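Local coordinates for protein potential RNA-dependent RNA polymerase (Human picobirnavirus, PDB 5I62) that synthesises RNA on an RNA template and is probably responsible for both transcription and genome replication of a double-stranded RNA virus, at residues 48-51 with 52-55; 211-214 with 215-218; 339-342 with 343-347. All blocks are in the same frame, centred on the assembly; numbering follows the deposited sequence.

Contact 1. Residues 48-51 with 52-55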
# COMPACT_ATOMS: atom_id res chain seq x y z
N CYS A 48 -6.71 -1.32 25.68
CA CYS A 48 -5.26 -1.32 25.53
C CYS A 48 -4.57 -1.47 26.88
O CYS A 48 -3.61 -2.24 27.01
CB CYS A 48 -4.82 -0.05 24.82
SG CYS A 48 -5.27 -0.00 23.06
N ASP A 49 -5.06 -0.75 27.89
CA ASP A 49 -4.44 -0.81 29.22
C ASP A 49 -4.47 -2.24 29.76
O ASP A 49 -3.49 -2.71 30.36
CB ASP A 49 -5.14 0.15 30.18
CG ASP A 49 -4.81 1.61 29.91
OD1 ASP A 49 -3.92 1.89 29.08
OD2 ASP A 49 -5.46 2.49 30.52
N GLU A 50 -5.59 -2.94 29.56
CA GLU A 50 -5.73 -4.29 30.08
C GLU A 50 -4.76 -5.25 29.39
O GLU A 50 -4.09 -6.06 30.05
CB GLU A 50 -7.18 -4.76 29.92
CG GLU A 50 -7.47 -6.03 30.69
CD GLU A 50 -7.44 -5.79 32.20
OE1 GLU A 50 -7.40 -6.78 32.96
OE2 GLU A 50 -7.46 -4.61 32.63
N TRP A 51 -4.67 -5.17 28.06
CA TRP A 51 -3.73 -6.03 27.36
C TRP A 51 -2.29 -5.67 27.72
O TRP A 51 -1.43 -6.55 27.81
CB TRP A 51 -3.93 -5.94 25.85
CG TRP A 51 -2.82 -6.64 25.11
CD1 TRP A 51 -1.89 -6.08 24.27
CD2 TRP A 51 -2.49 -8.03 25.19
NE1 TRP A 51 -1.01 -7.04 23.82
CE2 TRP A 51 -1.35 -8.24 24.37
CE3 TRP A 51 -3.04 -9.12 25.88
CZ2 TRP A 51 -0.77 -9.50 24.21
CZ3 TRP A 51 -2.45 -10.36 25.73
CH2 TRP A 51 -1.33 -10.54 24.90
N TYR A 52 -2.02 -4.38 27.96
CA TYR A 52 -0.66 -3.94 28.26
C TYR A 52 -0.13 -4.60 29.52
O TYR A 52 1.08 -4.88 29.63
CB TYR A 52 -0.61 -2.43 28.41
CG TYR A 52 0.77 -1.85 28.19
CD1 TYR A 52 1.78 -2.00 29.15
CD2 TYR A 52 1.09 -1.21 27.00
CE1 TYR A 52 3.05 -1.50 28.93
CE2 TYR A 52 2.35 -0.69 26.78
CZ TYR A 52 3.33 -0.84 27.75
OH TYR A 52 4.59 -0.32 27.53
N LYS A 53 -1.00 -4.85 30.50
CA LYS A 53 -0.58 -5.52 31.73
C LYS A 53 0.10 -6.85 31.45
O LYS A 53 0.99 -7.26 32.20
CB LYS A 53 -1.76 -5.75 32.66
CG LYS A 53 -2.39 -4.51 33.22
CD LYS A 53 -3.54 -4.90 34.14
CE LYS A 53 -4.40 -3.72 34.49
NZ LYS A 53 -5.59 -4.15 35.29
N LYS A 54 -0.31 -7.55 30.39
CA LYS A 54 0.29 -8.82 30.02
C LYS A 54 1.38 -8.69 28.95
O LYS A 54 2.37 -9.43 28.98
CB LYS A 54 -0.77 -9.80 29.51
CG LYS A 54 -2.17 -9.51 29.56
CD LYS A 54 -3.01 -10.73 29.20
CE LYS A 54 -4.39 -10.18 29.10
NZ LYS A 54 -5.21 -11.26 28.77
N LEU A 55 1.22 -7.74 28.01
CA LEU A 55 2.26 -7.50 27.01
C LEU A 55 3.60 -7.22 27.68
O LEU A 55 4.63 -7.76 27.27
CB LEU A 55 1.87 -6.32 26.12
CG LEU A 55 2.83 -6.04 24.96
CD1 LEU A 55 2.94 -7.26 24.08
CD2 LEU A 55 2.39 -4.82 24.16
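Y52 opens the last turn of helix 44-55 by giving its backbone N to C48 O at 2.8 Å, a normal i to i+4 bond. Its CB rests near the carbonyl oxygens of C48 and D49, while the ring leads off the turn and its OH bonds D70.

K53 follows with a longer backbone bond, N to D49 O at 3.3 Å. Its side chain runs extended beyond CG, back along the turn toward E50, whose own chain bends at chi2 to bring the carboxylate alongside. The outcome is a salt bridge at the helix surface, OE2 of E50 to NZ of K53 at 3.3 Å, weak as a hydrogen bond.

K54 uses its aliphatic part instead: CD lies 3.5 Å from CZ3 of W51, and the methylenes cross the six-membered end of the indole at about a right angle. This lysine is modelled with an eclipsed first torsion (-7°), so the details are doubtful. The indole can reach both K54 and L55 because CG of W51 is anti to its backbone N (chi1 171°).

L55 places CB 4.2 Å from the centroid of the five-membered ring of W51, an off-centre CH-pi contact 29° off the ring normal. On the backbone, the W51 carbonyl oxygen accepts both K54 N (3.0 Å) and L55 N (2.9 Å).

The buried side of this turn faces helix 419-427, where T419 OG1 accepts a hydrogen bond from W51 NE1, and helix 460-469, whose F463 meets the indole edge-to-face; helix 63-73 receives Y52 and, through R73, D49.

Contact 2. Residues 211-214 with 215-218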
# COMPACT_ATOMS: atom_id res chain seq x y z
N ASN A 211 -6.42 1.97 -16.13
CA ASN A 211 -5.93 0.84 -15.34
C ASN A 211 -5.77 -0.42 -16.20
O ASN A 211 -4.79 -1.16 -16.04
CB ASN A 211 -6.87 0.57 -14.16
CG ASN A 211 -6.56 1.43 -12.95
OD1 ASN A 211 -5.45 1.96 -12.79
ND2 ASN A 211 -7.53 1.57 -12.08
N ILE A 212 -6.71 -0.68 -17.11
CA ILE A 212 -6.54 -1.80 -18.05
C ILE A 212 -5.25 -1.66 -18.85
O ILE A 212 -4.45 -2.59 -18.95
CB ILE A 212 -7.76 -1.91 -18.98
CG1 ILE A 212 -9.02 -2.25 -18.20
CG2 ILE A 212 -7.49 -2.96 -20.08
CD1 ILE A 212 -10.32 -2.12 -19.05
N ARG A 213 -5.03 -0.49 -19.46
CA ARG A 213 -3.85 -0.32 -20.29
C ARG A 213 -2.57 -0.45 -19.45
O ARG A 213 -1.60 -1.09 -19.88
CB ARG A 213 -3.90 1.02 -21.01
CG ARG A 213 -4.86 1.00 -22.21
CD ARG A 213 -4.26 0.12 -23.26
NE ARG A 213 -3.39 0.86 -24.14
CZ ARG A 213 -2.30 0.39 -24.73
NH1 ARG A 213 -1.88 -0.84 -24.53
NH2 ARG A 213 -1.62 1.20 -25.52
N GLU A 214 -2.55 0.17 -18.27
CA GLU A 214 -1.39 0.04 -17.39
C GLU A 214 -1.12 -1.42 -17.05
O GLU A 214 0.01 -1.90 -17.15
CB GLU A 214 -1.61 0.84 -16.11
CG GLU A 214 -1.64 2.33 -16.27
CD GLU A 214 -2.03 3.00 -14.96
OE1 GLU A 214 -2.91 2.45 -14.25
OE2 GLU A 214 -1.46 4.06 -14.65
N LEU A 215 -2.17 -2.16 -16.67
CA LEU A 215 -1.98 -3.51 -16.17
C LEU A 215 -1.60 -4.50 -17.27
O LEU A 215 -1.15 -5.60 -16.95
CB LEU A 215 -3.24 -3.99 -15.45
CG LEU A 215 -3.53 -3.32 -14.10
CD1 LEU A 215 -4.87 -3.80 -13.56
CD2 LEU A 215 -2.44 -3.63 -13.10
N GLN A 216 -1.77 -4.13 -18.55
CA GLN A 216 -1.23 -4.97 -19.61
C GLN A 216 0.27 -5.20 -19.43
O GLN A 216 0.81 -6.19 -19.92
CB GLN A 216 -1.50 -4.36 -20.97
CG GLN A 216 -2.95 -4.41 -21.43
CD GLN A 216 -3.09 -3.84 -22.82
OE1 GLN A 216 -3.30 -2.63 -22.98
NE2 GLN A 216 -2.91 -4.68 -23.83
N VAL A 217 0.96 -4.26 -18.78
CA VAL A 217 2.38 -4.42 -18.46
C VAL A 217 2.55 -4.85 -17.01
O VAL A 217 3.28 -5.80 -16.71
CB VAL A 217 3.16 -3.12 -18.73
CG1 VAL A 217 4.51 -3.16 -17.98
CG2 VAL A 217 3.40 -2.95 -20.21
N TYR A 218 1.89 -4.16 -16.08
CA TYR A 218 2.22 -4.38 -14.68
C TYR A 218 1.76 -5.75 -14.19
O TYR A 218 2.40 -6.35 -13.31
CB TYR A 218 1.64 -3.27 -13.81
CG TYR A 218 2.32 -1.95 -14.09
CD1 TYR A 218 3.67 -1.78 -13.81
CD2 TYR A 218 1.62 -0.88 -14.63
CE1 TYR A 218 4.31 -0.58 -14.06
CE2 TYR A 218 2.25 0.33 -14.88
CZ TYR A 218 3.60 0.48 -14.58
OH TYR A 218 4.25 1.68 -14.82
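An i to i+3 side-chain pair, R213 with Q216, marks a largely buried turn early in the long helix 208-228 of the polymerase fold. NH1 of R213 donates to OE1 of Q216 at 2.8 Å in an almost straight bond, 174° at the hydrogen. The oxygen lies at the guanidinium edge, practically in its plane, yet the donor stands above the plane of the amide, and the two flat groups are turned 54° apart. R213 gets there by folding: its chain bends at both chi2 and chi3, which also brings CD into an unusually tight contact, 2.9 Å from the same OE1. Q216, by contrast, is extended beyond CG, and its NE2 is used elsewhere, on the carbonyl of R127. The amide is therefore held at both ends, which fixes its rotation and joins R213 to the chain just before helix 129-135.

The backbone carries the usual helical bonds, among them L215 N to N211 O at 2.9 Å; CG of L215 lies 3.2 Å from that same N211 O. E214 sends its carboxylate away from this turn to S324 and the backbone N of G325, in the loop that probably matches motif B of RNA-dependent RNA polymerases, while the Y218 hydroxyl bonds D330 and K301.

Where E214 and Y218 do meet, CB of the glutamate lies in the plane of the tyrosine ring at its edge. The E214 carbonyl oxygen accepts both V217 N and Y218 N, and Y218 CD2 comes to 3.2 Å from that oxygen.

Contact 3. Residues 339-342 with 343-347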
# COMPACT_ATOMS: atom_id res chain seq x y z
N GLN A 339 18.72 2.07 -3.48
CA GLN A 339 19.52 1.27 -2.56
C GLN A 339 20.87 0.94 -3.18
O GLN A 339 21.91 1.06 -2.51
CB GLN A 339 18.75 -0.02 -2.19
CG GLN A 339 17.42 0.25 -1.44
CD GLN A 339 16.80 -1.03 -0.89
OE1 GLN A 339 16.90 -2.09 -1.50
NE2 GLN A 339 16.20 -0.95 0.29
N HIS A 340 20.89 0.53 -4.45
CA HIS A 340 22.16 0.27 -5.11
C HIS A 340 23.02 1.52 -5.15
O HIS A 340 24.24 1.45 -4.91
CB HIS A 340 21.92 -0.23 -6.54
CG HIS A 340 21.57 -1.67 -6.62
ND1 HIS A 340 22.44 -2.67 -6.23
CD2 HIS A 340 20.44 -2.30 -7.03
CE1 HIS A 340 21.86 -3.85 -6.41
NE2 HIS A 340 20.65 -3.65 -6.89
N GLU A 341 22.41 2.67 -5.44
CA GLU A 341 23.16 3.91 -5.58
C GLU A 341 23.80 4.32 -4.27
O GLU A 341 24.94 4.82 -4.25
CB GLU A 341 22.26 5.02 -6.11
CG GLU A 341 22.99 6.34 -6.31
CD GLU A 341 22.02 7.48 -6.61
OE1 GLU A 341 21.14 7.75 -5.76
OE2 GLU A 341 22.13 8.07 -7.70
N ALA A 342 23.10 4.13 -3.15
CA ALA A 342 23.70 4.44 -1.85
C ALA A 342 24.99 3.63 -1.64
O ALA A 342 26.02 4.17 -1.21
CB ALA A 342 22.70 4.18 -0.73
N ALA A 343 24.94 2.33 -1.92
CA ALA A 343 26.12 1.49 -1.73
C ALA A 343 27.24 1.90 -2.68
O ALA A 343 28.39 2.08 -2.28
CB ALA A 343 25.76 0.01 -1.94
N ILE A 344 26.89 2.06 -3.96
CA ILE A 344 27.86 2.40 -4.99
C ILE A 344 28.48 3.77 -4.72
O ILE A 344 29.69 3.96 -4.91
CB ILE A 344 27.18 2.35 -6.37
CG1 ILE A 344 26.82 0.91 -6.74
CG2 ILE A 344 28.06 3.01 -7.44
CD1 ILE A 344 25.83 0.80 -7.91
N SER A 345 27.68 4.72 -4.25
CA SER A 345 28.21 6.02 -3.88
C SER A 345 29.23 5.93 -2.75
O SER A 345 30.07 6.83 -2.61
CB SER A 345 27.09 6.98 -3.49
OG SER A 345 26.28 7.30 -4.61
N HIS A 346 29.20 4.87 -1.95
CA HIS A 346 30.18 4.68 -0.89
C HIS A 346 31.15 3.55 -1.21
O HIS A 346 31.70 2.91 -0.31
CB HIS A 346 29.48 4.49 0.46
CG HIS A 346 28.78 5.73 0.93
ND1 HIS A 346 29.43 6.72 1.64
CD2 HIS A 346 27.52 6.17 0.73
CE1 HIS A 346 28.59 7.71 1.88
NE2 HIS A 346 27.42 7.40 1.35
N HIS A 347 31.36 3.31 -2.50
CA HIS A 347 32.43 2.45 -3.02
C HIS A 347 32.27 1.01 -2.59
O HIS A 347 33.26 0.30 -2.39
CB HIS A 347 33.81 3.00 -2.64
CG HIS A 347 33.98 4.44 -3.01
ND1 HIS A 347 33.76 5.47 -2.13
CD2 HIS A 347 34.26 5.02 -4.20
CE1 HIS A 347 33.93 6.62 -2.75
NE2 HIS A 347 34.23 6.38 -4.01
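S345 folds back onto E341 at the C-terminal end of helix 327-345. CB already lies 3.1 Å from the carbonyl oxygen of E341. From there OG stands beside the backbone N, anti to the carbonyl carbon (chi1 -67°), which directs the hydroxyl back up the helix to donate to E341 O at 2.8 Å. The same oxygen accepts the backbone N of S345 at 2.7 Å. The two donors arrive from opposite faces of the carbonyl plane, so this oxygen is gripped twice by one residue. OG also passes 3.8 Å from CG of E341 and takes a further bond from R379.

One residue on, the ring of H346 presents its edge to A342, with CD2 3.2 Å from A342 O, while H346 N bonds A343 O at 2.9 Å and A342 O only weakly. The chain then turns out of the helix through a Schellman motif: H347, its C-prime residue, has positive phi (63°) and gives its N to I344 O, while T348 N bonds A343 O. A turn earlier, I344 N bonds H340 O at 2.9 Å, and CG1 of I344 lies against that carbonyl oxygen.

Helix 108-116 packs along the H340, E341 and I344 side, whereas helix 370-378 lies against Q339, E341, A342 and H346. Beyond its end H380 bonds the E341 carboxylate, and Q339 reaches the backbone of Q355 at the edge strand 355-357.

From the N terminus the three contacts come strictly in series, none enclosing or crossing another. Contacts 1 and 2 each lie within one helix, with no loop to close, and contact 3 runs from the last turn of a helix into its C-terminal turn. Contact 1 ends helix 44-55, at the periphery, where it joins helices 63-73, 419-427 and 460-469. Contact 2 lies on the other side of the chain's centre, about 46 Å away between centres, and ties helix 208-228 to helices 129-135 and 150-157. Its Y218 reaches D330, near the start of helix 327-345; contact 3, itself within the RdRp catalytic range, finishes that helix beside helices 108-116 and 370-378.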